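Local coordinates for protein esterase YbfF (PDB 3BF7) that probably hydrolyses ester or thioester bonds, as an alpha/beta hydrolase whose core domain bears a helical cap, at residues E189-W194 / A219-A224; N4-T9 / G27-L32. The protein carries 1 engineered substitution. One frame throughout, in Å; residues are numbered along the deposited sequence.

Contact 1 (E189-W194 / A219-A224); sequences EKIPAW and AQFPQA
Gln220, the last residue of helix 214-220, holds the loop 189-194 at two points, one through its side chain and one through its backbone. Its CG is anti to the carbonyl carbon (chi1 -63°) and the chain runs extended beyond it, crossing Ile191 at about a right angle. Gln220 OE1 accepts Ile191 N at 3.0 Å, in the carbonyl plane and on a lone pair, with a nearly straight N-H...O angle of 165°; from just ahead of the loop segment, Trp188 NE1 donates to the same oxygen. Three residues after Ile191, Trp194 N reaches Gln220 O at 2.9 Å from above the carbonyl plane, and Ala193 CA adds a CH...O contact there. Beside this polar seam, the ring of Phe221 makes the apolar part of the contact: Trp194 CE3 meets Phe221 CE1 at the ring edge, 3.8 Å away, while Ile191 CD1 touches CZ. One water bridges Ile191 O and Ala219 O; a second joins Trp194 O to Gln223 N. Gln220 NE2 is bound by the carbonyls of Asp216 and Pro116; farther out, helix 90-101 packs against Ile191, Trp194 and Phe221. An alanine here would lose both bonds to OE1 and those of NE2, and would probably loosen the loop at Ile191 and Trp188, though the backbone bond to Trp194 could remain. With both ends of a buried amide bonded, its orientation is fixed, and the helix terminus is tied to the loop leading into strand 198-201.

Contact 2 (N4-T9 / G27-L32); sequences NIRAQT and GSLDNL
In this alpha/beta hydrolase fold, the edge strand 5-8 meets the loop that follows strand 19-22, with Leu29 as the main point of touch. Leu29 stands in the type I turn from Ser28 to Asn31, closed by the bond from Asn31 N to Ser28 O, and its CB is directed toward the strand. Its CG takes the crowded position between the backbone N and the carbonyl carbon (chi1 66°), and both methyls rest on Arg6 CB, Leu29 CD2 lying 4.1 Å from it. CD2 goes on to meet the end of Asn4; CD1 sits over one face of the Arg6 guanidinium, displaced toward its rim. Arg6 leaves the strand with CG anti to the backbone N (chi1 -177°), then bends at chi2 and chi3, so that its aliphatic root and its flat head both lie against the leucine. No hydrogen bond joins the two segments. Instead, each is bonded to strand 45-48, the neighbour of strand 5-8 in the sheet, and to Asp49 just after it: Leu29 N to Asp49 OD1 and Leu29 O to Gln47 NE2, while the backbones of Asn4 and Arg6 pair with those of Asp49 and Gln47. The contact is thus a dispersive cover near the surface, over a buried leucine. Asp30 would probably add a mild attraction for the arginine, its carboxylate plane turned 77° from the guanidinium; Asp30 OD1 stays 4.2 Å from Arg6 NH1, beyond a salt bridge.

In the fold
From the N terminus, strand 5-8 opens contact 2, which closes when the chain, having formed strand 19-22, reaches the turn before helix 33-39; strand 45-48 then enters the sheet between strands 5-8 and 19-22. The chain next builds the middle of the sheet and helices 125-136 to 182-186. Contact 1 opens afterwards, in the loop before strand 198-201, and closes at the end of helix 214-220, running into the last strand, 224-226. The two closures are in series, neither nested nor crossed. Their centres lie 27 Å apart on opposite sides of the chain's centre: contact 2 ties outermost strand 5-8 to the turn before helix 33-39, contact 1 the loop before strand 198-201 to the end of helix 214-220.

Contact 1 (E189-W194 / A219-A224)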
ATOM      1  N   GLU A 189      12.710   9.261  -1.407  1.00  9.51           N
ATOM      2  CA  GLU A 189      13.992   9.418  -2.083  1.00  9.81           C
ATOM      3  C   GLU A 189      13.615   9.674  -3.540  1.00  8.92           C
ATOM      4  O   GLU A 189      13.074   8.792  -4.204  1.00  9.36           O
ATOM      5  CB  GLU A 189      14.819   8.135  -1.980  1.00 11.74           C
ATOM      6  CG  GLU A 189      16.226   8.261  -2.541  1.00 13.28           C
ATOM      7  CD  GLU A 189      17.071   9.246  -1.760  1.00 14.80           C
ATOM      8  OE1 GLU A 189      17.130   9.112  -0.519  1.00 16.70           O
ATOM      9  OE2 GLU A 189      17.678  10.145  -2.379  1.00 14.87           O
ATOM     10  N   LYS A 190      13.875  10.878  -4.035  1.00  8.94           N
ATOM     11  CA  LYS A 190      13.523  11.197  -5.416  1.00 10.18           C
ATOM     12  C   LYS A 190      14.094  10.184  -6.399  1.00  9.60           C
ATOM     13  O   LYS A 190      15.229   9.722  -6.253  1.00  9.82           O
ATOM     14  CB  LYS A 190      13.992  12.606  -5.781  1.00 12.84           C
ATOM     15  CG  LYS A 190      13.150  13.714  -5.164  1.00 17.38           C
ATOM     16  CD  LYS A 190      13.589  15.078  -5.677  1.00 20.24           C
ATOM     17  CE  LYS A 190      12.662  16.182  -5.194  1.00 24.04           C
ATOM     18  NZ  LYS A 190      12.642  16.289  -3.712  1.00 26.66           N
ATOM     19  N   ILE A 191      13.296   9.843  -7.404  1.00  8.99           N
ATOM     20  CA  ILE A 191      13.700   8.870  -8.408  1.00  8.94           C
ATOM     21  C   ILE A 191      13.734   9.471  -9.803  1.00  8.32           C
ATOM     22  O   ILE A 191      13.164  10.534 -10.043  1.00  7.98           O
ATOM     23  CB  ILE A 191      12.724   7.668  -8.438  1.00  8.71           C
ATOM     24  CG1 ILE A 191      11.319   8.138  -8.832  1.00  8.82           C
ATOM     25  CG2 ILE A 191      12.696   6.989  -7.075  1.00 10.74           C
ATOM     26  CD1 ILE A 191      10.316   7.006  -9.014  1.00  9.86           C
ATOM     27  N   PRO A 192      14.421   8.798 -10.740  1.00  8.44           N
ATOM     28  CA  PRO A 192      14.494   9.297 -12.115  1.00  9.23           C
ATOM     29  C   PRO A 192      13.112   9.150 -12.744  1.00  8.75           C
ATOM     30  O   PRO A 192      12.287   8.362 -12.276  1.00  8.79           O
ATOM     31  CB  PRO A 192      15.513   8.368 -12.771  1.00 10.96           C
ATOM     32  CG  PRO A 192      16.373   7.929 -11.627  1.00 13.47           C
ATOM     33  CD  PRO A 192      15.359   7.680 -10.542  1.00 10.60           C
ATOM     34  N   ALA A 193      12.861   9.898 -13.809  1.00  8.34           N
ATOM     35  CA  ALA A 193      11.575   9.829 -14.478  1.00  8.17           C
ATOM     36  C   ALA A 193      11.312   8.441 -15.052  1.00  8.64           C
ATOM     37  O   ALA A 193      12.217   7.790 -15.584  1.00  9.87           O
ATOM     38  CB  ALA A 193      11.517  10.866 -15.592  1.00  9.85           C
ATOM     39  N   TRP A 194      10.069   7.989 -14.918  1.00  7.61           N
ATOM     40  CA  TRP A 194       9.645   6.706 -15.469  1.00  8.22           C
ATOM     41  C   TRP A 194       8.752   7.113 -16.643  1.00  8.16           C
ATOM     42  O   TRP A 194       7.622   7.572 -16.449  1.00  8.45           O
ATOM     43  CB  TRP A 194       8.853   5.905 -14.434  1.00  9.25           C
ATOM     44  CG  TRP A 194       8.585   4.480 -14.833  1.00  8.94           C
ATOM     45  CD1 TRP A 194       9.512   3.521 -15.130  1.00  9.76           C
ATOM     46  CD2 TRP A 194       7.307   3.843 -14.925  1.00  9.24           C
ATOM     47  NE1 TRP A 194       8.891   2.325 -15.394  1.00 10.18           N
ATOM     48  CE2 TRP A 194       7.537   2.493 -15.276  1.00  8.85           C
ATOM     49  CE3 TRP A 194       5.989   4.280 -14.742  1.00  9.84           C
ATOM     50  CZ2 TRP A 194       6.495   1.575 -15.445  1.00 10.05           C
ATOM     51  CZ3 TRP A 194       4.953   3.368 -14.910  1.00 10.03           C
ATOM     52  CH2 TRP A 194       5.214   2.029 -15.259  1.00 10.52           C
ATOM     53  N   ALA A 219       7.577  15.240 -12.252  1.00  7.96           N
ATOM     54  CA  ALA A 219       9.006  15.159 -12.525  1.00  8.79           C
ATOM     55  C   ALA A 219       9.470  13.706 -12.487  1.00  8.12           C
ATOM     56  O   ALA A 219      10.427  13.330 -13.162  1.00  9.39           O
ATOM     57  CB  ALA A 219       9.783  15.984 -11.509  1.00  8.99           C
ATOM     58  N   GLN A 220       8.778  12.887 -11.699  1.00  6.84           N
ATOM     59  CA  GLN A 220       9.131  11.480 -11.564  1.00  6.22           C
ATOM     60  C   GLN A 220       8.246  10.566 -12.405  1.00  6.17           C
ATOM     61  O   GLN A 220       8.681   9.497 -12.826  1.00  6.88           O
ATOM     62  CB  GLN A 220       9.087  11.098 -10.083  1.00  6.66           C
ATOM     63  CG  GLN A 220      10.118  11.884  -9.281  1.00  7.14           C
ATOM     64  CD  GLN A 220       9.903  11.801  -7.786  1.00  6.50           C
ATOM     65  OE1 GLN A 220      10.556  11.019  -7.091  1.00  6.99           O
ATOM     66  NE2 GLN A 220       8.979  12.605  -7.282  1.00  6.96           N
ATOM     67  N   PHE A 221       7.012  11.001 -12.653  1.00  6.11           N
ATOM     68  CA  PHE A 221       6.056  10.255 -13.468  1.00  6.39           C
ATOM     69  C   PHE A 221       5.475  11.225 -14.485  1.00  6.33           C
ATOM     70  O   PHE A 221       4.334  11.678 -14.371  1.00  6.87           O
ATOM     71  CB  PHE A 221       4.976   9.639 -12.576  1.00  6.96           C
ATOM     72  CG  PHE A 221       5.501   8.530 -11.725  1.00  6.08           C
ATOM     73  CD1 PHE A 221       5.653   7.254 -12.254  1.00  7.09           C
ATOM     74  CD2 PHE A 221       5.979   8.785 -10.444  1.00  6.71           C
ATOM     75  CE1 PHE A 221       6.282   6.249 -11.525  1.00  7.67           C
ATOM     76  CE2 PHE A 221       6.610   7.785  -9.707  1.00  7.02           C
ATOM     77  CZ  PHE A 221       6.763   6.518 -10.251  1.00  8.14           C
ATOM     78  N   PRO A 222       6.270  11.557 -15.510  1.00  7.54           N
ATOM     79  CA  PRO A 222       5.830  12.489 -16.550  1.00  7.22           C
ATOM     80  C   PRO A 222       4.496  12.147 -17.198  1.00  6.78           C
ATOM     81  O   PRO A 222       3.720  13.051 -17.529  1.00  7.05           O
ATOM     82  CB  PRO A 222       6.998  12.491 -17.543  1.00  8.32           C
ATOM     83  CG  PRO A 222       7.673  11.168 -17.305  1.00 12.25           C
ATOM     84  CD  PRO A 222       7.608  11.021 -15.810  1.00  8.27           C
ATOM     85  N   GLN A 223       4.227  10.856 -17.371  1.00  7.58           N
ATOM     86  CA  GLN A 223       2.982  10.412 -17.986  1.00  7.71           C
ATOM     87  C   GLN A 223       1.938   9.968 -16.964  1.00  8.13           C
ATOM     88  O   GLN A 223       1.114   9.091 -17.232  1.00  8.11           O
ATOM     89  CB  GLN A 223       3.258   9.289 -18.990  1.00  8.53           C
ATOM     90  CG  GLN A 223       4.121   9.737 -20.164  1.00  8.33           C
ATOM     91  CD  GLN A 223       4.450   8.608 -21.119  1.00 10.30           C
ATOM     92  OE1 GLN A 223       5.607   8.419 -21.491  1.00 11.77           O
ATOM     93  NE2 GLN A 223       3.435   7.858 -21.524  1.00 11.13           N
ATOM     94  N   ALA A 224       1.974  10.587 -15.791  1.00  7.46           N
ATOM     95  CA  ALA A 224       1.013  10.280 -14.746  1.00  7.71           C
ATOM     96  C   ALA A 224      -0.384  10.706 -15.185  1.00  8.50           C
ATOM     97  O   ALA A 224      -0.561  11.746 -15.826  1.00  8.65           O
ATOM     98  CB  ALA A 224       1.384  11.012 -13.468  1.00  8.55           C
TER
HETATM   99  O   HOH W   1      12.848  12.886 -11.535  1.00 14.29           O
HETATM  100  O   HOH W   2       5.024   8.478 -15.895  1.00  7.47           O

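Contact 2 (N4-T9 / G27-L32)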
ATOM      1  N   ASN A   4       5.958 -12.519   2.575  1.00  7.81           N
ATOM      2  CA  ASN A   4       4.861 -13.450   2.755  1.00  7.62           C
ATOM      3  C   ASN A   4       3.838 -13.012   1.710  1.00  7.01           C
ATOM      4  O   ASN A   4       3.582 -11.813   1.545  1.00  7.40           O
ATOM      5  CB  ASN A   4       4.255 -13.313   4.152  1.00  7.69           C
ATOM      6  CG  ASN A   4       3.000 -14.148   4.322  1.00  7.13           C
ATOM      7  OD1 ASN A   4       1.970 -13.659   4.792  1.00  9.30           O
ATOM      8  ND2 ASN A   4       3.081 -15.413   3.942  1.00  6.16           N
ATOM      9  N   ILE A   5       3.273 -13.973   0.990  1.00  8.00           N
ATOM     10  CA  ILE A   5       2.290 -13.648  -0.030  1.00  9.22           C
ATOM     11  C   ILE A   5       1.147 -14.639  -0.071  1.00  9.26           C
ATOM     12  O   ILE A   5       1.237 -15.746   0.463  1.00 10.41           O
ATOM     13  CB  ILE A   5       2.913 -13.612  -1.457  1.00 11.51           C
ATOM     14  CG1 ILE A   5       3.202 -15.035  -1.952  1.00 14.95           C
ATOM     15  CG2 ILE A   5       4.178 -12.778  -1.457  1.00 11.67           C
ATOM     16  CD1 ILE A   5       4.235 -15.786  -1.148  1.00 18.02           C
ATOM     17  N   ARG A   6       0.065 -14.206  -0.705  1.00  9.31           N
ATOM     18  CA  ARG A   6      -1.121 -15.018  -0.919  1.00 10.62           C
ATOM     19  C   ARG A   6      -1.314 -14.898  -2.425  1.00  9.55           C
ATOM     20  O   ARG A   6      -1.568 -13.802  -2.932  1.00 10.30           O
ATOM     21  CB  ARG A   6      -2.323 -14.420  -0.190  1.00 13.71           C
ATOM     22  CG  ARG A   6      -3.590 -15.249  -0.293  1.00 19.18           C
ATOM     23  CD  ARG A   6      -3.457 -16.551   0.478  1.00 22.88           C
ATOM     24  NE  ARG A   6      -3.160 -16.316   1.888  1.00 27.24           N
ATOM     25  CZ  ARG A   6      -3.930 -15.606   2.708  1.00 28.11           C
ATOM     26  NH1 ARG A   6      -5.051 -15.055   2.261  1.00 30.93           N
ATOM     27  NH2 ARG A   6      -3.579 -15.444   3.976  1.00 29.03           N
ATOM     28  N   ALA A   7      -1.163 -16.010  -3.137  1.00 10.77           N
ATOM     29  CA  ALA A   7      -1.302 -16.014  -4.587  1.00 11.55           C
ATOM     30  C   ALA A   7      -2.554 -16.761  -5.030  1.00 11.65           C
ATOM     31  O   ALA A   7      -2.943 -17.759  -4.425  1.00 12.11           O
ATOM     32  CB  ALA A   7      -0.070 -16.643  -5.224  1.00 13.51           C
ATOM     33  N   GLN A   8      -3.181 -16.268  -6.091  1.00 11.96           N
ATOM     34  CA  GLN A   8      -4.379 -16.899  -6.621  1.00 13.46           C
ATOM     35  C   GLN A   8      -4.346 -16.836  -8.142  1.00 13.48           C
ATOM     36  O   GLN A   8      -4.076 -15.786  -8.732  1.00 12.97           O
ATOM     37  CB  GLN A   8      -5.626 -16.199  -6.078  1.00 15.12           C
ATOM     38  CG  GLN A   8      -6.914 -16.982  -6.267  1.00 20.44           C
ATOM     39  CD  GLN A   8      -8.056 -16.414  -5.446  1.00 21.46           C
ATOM     40  OE1 GLN A   8      -8.442 -15.259  -5.614  1.00 23.99           O
ATOM     41  NE2 GLN A   8      -8.599 -17.228  -4.547  1.00 24.73           N
ATOM     42  N   THR A   9      -4.608 -17.974  -8.773  1.00 14.55           N
ATOM     43  CA  THR A   9      -4.598 -18.071 -10.226  1.00 14.39           C
ATOM     44  C   THR A   9      -5.848 -17.456 -10.846  1.00 13.84           C
ATOM     45  O   THR A   9      -6.944 -17.563 -10.300  1.00 13.71           O
ATOM     46  CB  THR A   9      -4.487 -19.542 -10.667  1.00 16.84           C
ATOM     47  OG1 THR A   9      -3.292 -20.110 -10.116  1.00 18.15           O
ATOM     48  CG2 THR A   9      -4.440 -19.647 -12.184  1.00 17.55           C
ATOM     49  N   GLY A  27      -0.942  -1.806   7.500  1.00  5.84           N
ATOM     50  CA  GLY A  27      -1.836  -2.725   6.818  1.00  6.46           C
ATOM     51  C   GLY A  27      -1.269  -4.130   6.723  1.00  6.03           C
ATOM     52  O   GLY A  27      -0.266  -4.463   7.363  1.00  6.39           O
ATOM     53  N   SER A  28      -1.929  -4.956   5.915  1.00  6.63           N
ATOM     54  CA  SER A  28      -1.536  -6.345   5.696  1.00  6.31           C
ATOM     55  C   SER A  28      -2.073  -6.752   4.329  1.00  6.11           C
ATOM     56  O   SER A  28      -2.848  -6.009   3.717  1.00  6.29           O
ATOM     57  CB  SER A  28      -2.126  -7.245   6.778  1.00  7.17           C
ATOM     58  OG  SER A  28      -3.540  -7.221   6.717  1.00  9.72           O
ATOM     59  N   LEU A  29      -1.692  -7.938   3.865  1.00  6.61           N
ATOM     60  CA  LEU A  29      -2.101  -8.386   2.539  1.00  7.39           C
ATOM     61  C   LEU A  29      -3.600  -8.470   2.293  1.00  7.81           C
ATOM     62  O   LEU A  29      -4.034  -8.496   1.145  1.00  9.31           O
ATOM     63  CB  LEU A  29      -1.420  -9.717   2.193  1.00  7.95           C
ATOM     64  CG  LEU A  29      -1.744 -10.990   2.978  1.00  8.95           C
ATOM     65  CD1 LEU A  29      -3.098 -11.543   2.557  1.00 10.73           C
ATOM     66  CD2 LEU A  29      -0.659 -12.020   2.713  1.00  9.86           C
ATOM     67  N   ASP A  30      -4.393  -8.508   3.355  1.00  7.85           N
ATOM     68  CA  ASP A  30      -5.835  -8.553   3.184  1.00  9.88           C
ATOM     69  C   ASP A  30      -6.424  -7.185   2.818  1.00  9.28           C
ATOM     70  O   ASP A  30      -7.526  -7.115   2.274  1.00  8.80           O
ATOM     71  CB  ASP A  30      -6.504  -9.055   4.467  1.00 14.53           C
ATOM     72  CG  ASP A  30      -6.614 -10.567   4.518  1.00 19.46           C
ATOM     73  OD1 ASP A  30      -6.009 -11.245   3.661  1.00 23.71           O
ATOM     74  OD2 ASP A  30      -7.309 -11.080   5.422  1.00 23.04           O
ATOM     75  N   ASN A  31      -5.691  -6.102   3.073  1.00  8.75           N
ATOM     76  CA  ASN A  31      -6.249  -4.776   2.819  1.00  7.87           C
ATOM     77  C   ASN A  31      -6.670  -4.429   1.398  1.00  8.37           C
ATOM     78  O   ASN A  31      -7.620  -3.670   1.217  1.00  8.19           O
ATOM     79  CB  ASN A  31      -5.330  -3.679   3.353  1.00  8.60           C
ATOM     80  CG  ASN A  31      -6.070  -2.366   3.549  1.00  9.47           C
ATOM     81  OD1 ASN A  31      -7.019  -2.284   4.333  1.00 10.99           O
ATOM     82  ND2 ASN A  31      -5.652  -1.337   2.830  1.00  8.18           N
ATOM     83  N   LEU A  32      -5.978  -4.947   0.389  1.00  8.51           N
ATOM     84  CA  LEU A  32      -6.379  -4.671  -0.989  1.00  8.85           C
ATOM     85  C   LEU A  32      -7.126  -5.871  -1.561  1.00  8.81           C
ATOM     86  O   LEU A  32      -7.272  -6.005  -2.777  1.00  8.89           O
ATOM     87  CB  LEU A  32      -5.164  -4.328  -1.859  1.00  9.49           C
ATOM     88  CG  LEU A  32      -4.623  -2.897  -1.731  1.00 11.84           C
ATOM     89  CD1 LEU A  32      -4.182  -2.616  -0.305  1.00 15.84           C
ATOM     90  CD2 LEU A  32      -3.461  -2.710  -2.695  1.00 13.86           C
TER